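Side-chain contact in GTPase-activating protein GYP1 (Saccharomyces cerevisiae, PDB 1FKM), which stimulates the GTPase activity of Ypt/Rab proteins such as Ypt1 and Ypt7, supplying an arginine and a glutamine finger in trans from its TBC domain: residues A333-K338 / K361-T366. Sequence-based numbering, arbitrary orientation.
Sequences AAFLIK and KDWTET
With CG anti to the backbone N in both Phe335 (chi1 -177°) and Lys338 (chi1 179°), two side chains three residues apart on helix 324-338 reach the indole of Trp363. The lysine stays extended through its first three torsions and bends only at the last, running its methylenes past the benzo part of the indole, the two side chains pointing in opposite directions. Its CE lies 3.7 Å from Trp363 CZ2, and CD is almost as near. The neighbouring ring carbon, Trp363 CH2, comes to the edge of the phenyl ring and in its plane, 4.0 Å from Phe335 CE1. The phenyl and the six-membered ring of the indole meet obliquely, planes at 78°. Their centroids are 6.0 Å apart. No hydrogen bond joins the segments, and the nearest CA atoms, those of Phe335 and Trp363, are 12.4 Å apart; the contact is apolar. An alanine in place of Trp363 would probably leave the Phe335 edge and the Lys338 methylenes without their partner and open a gap between helix and loop. Phe245 meets both aromatic rings, while Trp236 and Trp339 pack edge-to-face with Phe335. Thr364 occupies the N-cap position of helix 365-382, its backbone N bonded to Asp367 OD2. The arrangement is an aromatic cluster between a helix and the loop leading into helix 365-382 in this all-helical Ypt/Rab-GAP domain, away from the catalytic fingers.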
loop_
_atom_site.group_PDB
_atom_site.type_symbol
_atom_site.label_atom_id
_atom_site.label_comp_id
_atom_site.label_asym_id
_atom_site.label_seq_id
_atom_site.Cartn_x
_atom_site.Cartn_y
_atom_site.Cartn_z
ATOM N N ALA A 333 -12.574 -11.005 -1.974
ATOM C CA ALA A 333 -13.596 -11.989 -2.321
ATOM C C ALA A 333 -13.380 -12.493 -3.752
ATOM O O ALA A 333 -13.432 -13.697 -4.008
ATOM C CB ALA A 333 -14.991 -11.371 -2.178
ATOM N N ALA A 334 -13.132 -11.575 -4.683
ATOM C CA ALA A 334 -12.913 -11.955 -6.077
ATOM C C ALA A 334 -11.638 -12.785 -6.219
ATOM O O ALA A 334 -11.580 -13.719 -7.025
ATOM C CB ALA A 334 -12.837 -10.706 -6.959
ATOM N N PHE A 335 -10.621 -12.444 -5.430
ATOM C CA PHE A 335 -9.343 -13.151 -5.444
ATOM C C PHE A 335 -9.572 -14.594 -5.000
ATOM O O PHE A 335 -9.163 -15.542 -5.680
ATOM C CB PHE A 335 -8.356 -12.458 -4.491
ATOM C CG PHE A 335 -6.974 -13.066 -4.480
ATOM C CD1 PHE A 335 -6.235 -13.183 -5.655
ATOM C CD2 PHE A 335 -6.390 -13.469 -3.284
ATOM C CE1 PHE A 335 -4.928 -13.690 -5.635
ATOM C CE2 PHE A 335 -5.085 -13.975 -3.256
ATOM C CZ PHE A 335 -4.358 -14.081 -4.435
ATOM N N LEU A 336 -10.237 -14.748 -3.857
ATOM C CA LEU A 336 -10.533 -16.066 -3.310
ATOM C C LEU A 336 -11.386 -16.902 -4.254
ATOM O O LEU A 336 -11.056 -18.052 -4.537
ATOM C CB LEU A 336 -11.263 -15.934 -1.971
ATOM C CG LEU A 336 -11.665 -17.249 -1.285
ATOM C CD1 LEU A 336 -10.415 -18.081 -0.969
ATOM C CD2 LEU A 336 -12.430 -16.937 -0.012
ATOM N N ILE A 337 -12.487 -16.324 -4.728
ATOM C CA ILE A 337 -13.403 -17.033 -5.615
ATOM C C ILE A 337 -12.717 -17.549 -6.875
ATOM O O ILE A 337 -13.147 -18.543 -7.460
ATOM C CB ILE A 337 -14.605 -16.136 -6.006
ATOM C CG1 ILE A 337 -15.396 -15.752 -4.751
ATOM C CG2 ILE A 337 -15.518 -16.864 -6.986
ATOM C CD1 ILE A 337 -15.891 -16.926 -3.940
ATOM N N LYS A 338 -11.648 -16.881 -7.290
ATOM C CA LYS A 338 -10.926 -17.308 -8.477
ATOM C C LYS A 338 -10.377 -18.723 -8.284
ATOM O O LYS A 338 -10.263 -19.489 -9.244
ATOM C CB LYS A 338 -9.774 -16.346 -8.773
ATOM C CG LYS A 338 -8.944 -16.734 -9.986
ATOM C CD LYS A 338 -7.865 -15.704 -10.274
ATOM C CE LYS A 338 -7.001 -16.125 -11.457
ATOM N NZ LYS A 338 -7.801 -16.302 -12.701
ATOM N N LYS A 361 2.820 -15.538 -8.881
ATOM C CA LYS A 361 4.171 -15.172 -9.284
ATOM C C LYS A 361 4.275 -14.611 -10.699
ATOM O O LYS A 361 4.990 -13.633 -10.936
ATOM C CB LYS A 361 5.087 -16.389 -9.145
ATOM C CG LYS A 361 6.555 -16.110 -9.398
ATOM C CD LYS A 361 7.418 -17.307 -9.017
ATOM C CE LYS A 361 7.429 -17.547 -7.505
ATOM N NZ LYS A 361 6.094 -17.904 -6.942
ATOM N N ASP A 362 3.557 -15.222 -11.635
ATOM C CA ASP A 362 3.608 -14.783 -13.022
ATOM C C ASP A 362 2.414 -13.962 -13.484
ATOM O O ASP A 362 2.180 -13.832 -14.683
ATOM C CB ASP A 362 3.785 -15.991 -13.946
ATOM C CG ASP A 362 5.088 -16.728 -13.696
ATOM O OD1 ASP A 362 6.151 -16.072 -13.692
ATOM O OD2 ASP A 362 5.052 -17.962 -13.508
ATOM N N TRP A 363 1.653 -13.406 -12.545
ATOM C CA TRP A 363 0.502 -12.593 -12.918
ATOM C C TRP A 363 0.958 -11.387 -13.729
ATOM O O TRP A 363 2.006 -10.796 -13.454
ATOM C CB TRP A 363 -0.257 -12.122 -11.673
ATOM C CG TRP A 363 -1.376 -13.034 -11.258
ATOM C CD1 TRP A 363 -1.405 -14.394 -11.352
ATOM C CD2 TRP A 363 -2.615 -12.647 -10.651
ATOM N NE1 TRP A 363 -2.583 -14.882 -10.840
ATOM C CE2 TRP A 363 -3.345 -13.830 -10.401
ATOM C CE3 TRP A 363 -3.179 -11.413 -10.291
ATOM C CZ2 TRP A 363 -4.612 -13.821 -9.808
ATOM C CZ3 TRP A 363 -4.440 -11.402 -9.700
ATOM C CH2 TRP A 363 -5.142 -12.603 -9.466
ATOM N N THR A 364 0.166 -11.036 -14.736
ATOM C CA THR A 364 0.473 -9.898 -15.593
ATOM C C THR A 364 -0.539 -8.781 -15.382
ATOM O O THR A 364 -1.439 -8.886 -14.546
ATOM C CB THR A 364 0.432 -10.288 -17.081
ATOM O OG1 THR A 364 -0.876 -10.776 -17.406
ATOM C CG2 THR A 364 1.463 -11.360 -17.385
ATOM N N GLU A 365 -0.377 -7.713 -16.157
ATOM C CA GLU A 365 -1.268 -6.565 -16.105
ATOM C C GLU A 365 -2.698 -7.023 -16.364
ATOM O O GLU A 365 -3.645 -6.533 -15.742
ATOM C CB GLU A 365 -0.847 -5.543 -17.166
ATOM C CG GLU A 365 -1.865 -4.449 -17.459
ATOM C CD GLU A 365 -2.188 -3.602 -16.247
ATOM O OE1 GLU A 365 -1.244 -3.169 -15.555
ATOM O OE2 GLU A 365 -3.388 -3.359 -15.992
ATOM N N THR A 366 -2.848 -7.974 -17.282
ATOM C CA THR A 366 -4.164 -8.494 -17.634
ATOM C C THR A 366 -4.844 -9.187 -16.457
ATOM O O THR A 366 -6.039 -9.000 -16.214
ATOM C CB THR A 366 -4.065 -9.497 -18.799
ATOM O OG1 THR A 366 -3.344 -8.898 -19.884
ATOM C CG2 THR A 366 -5.450 -9.889 -19.280
#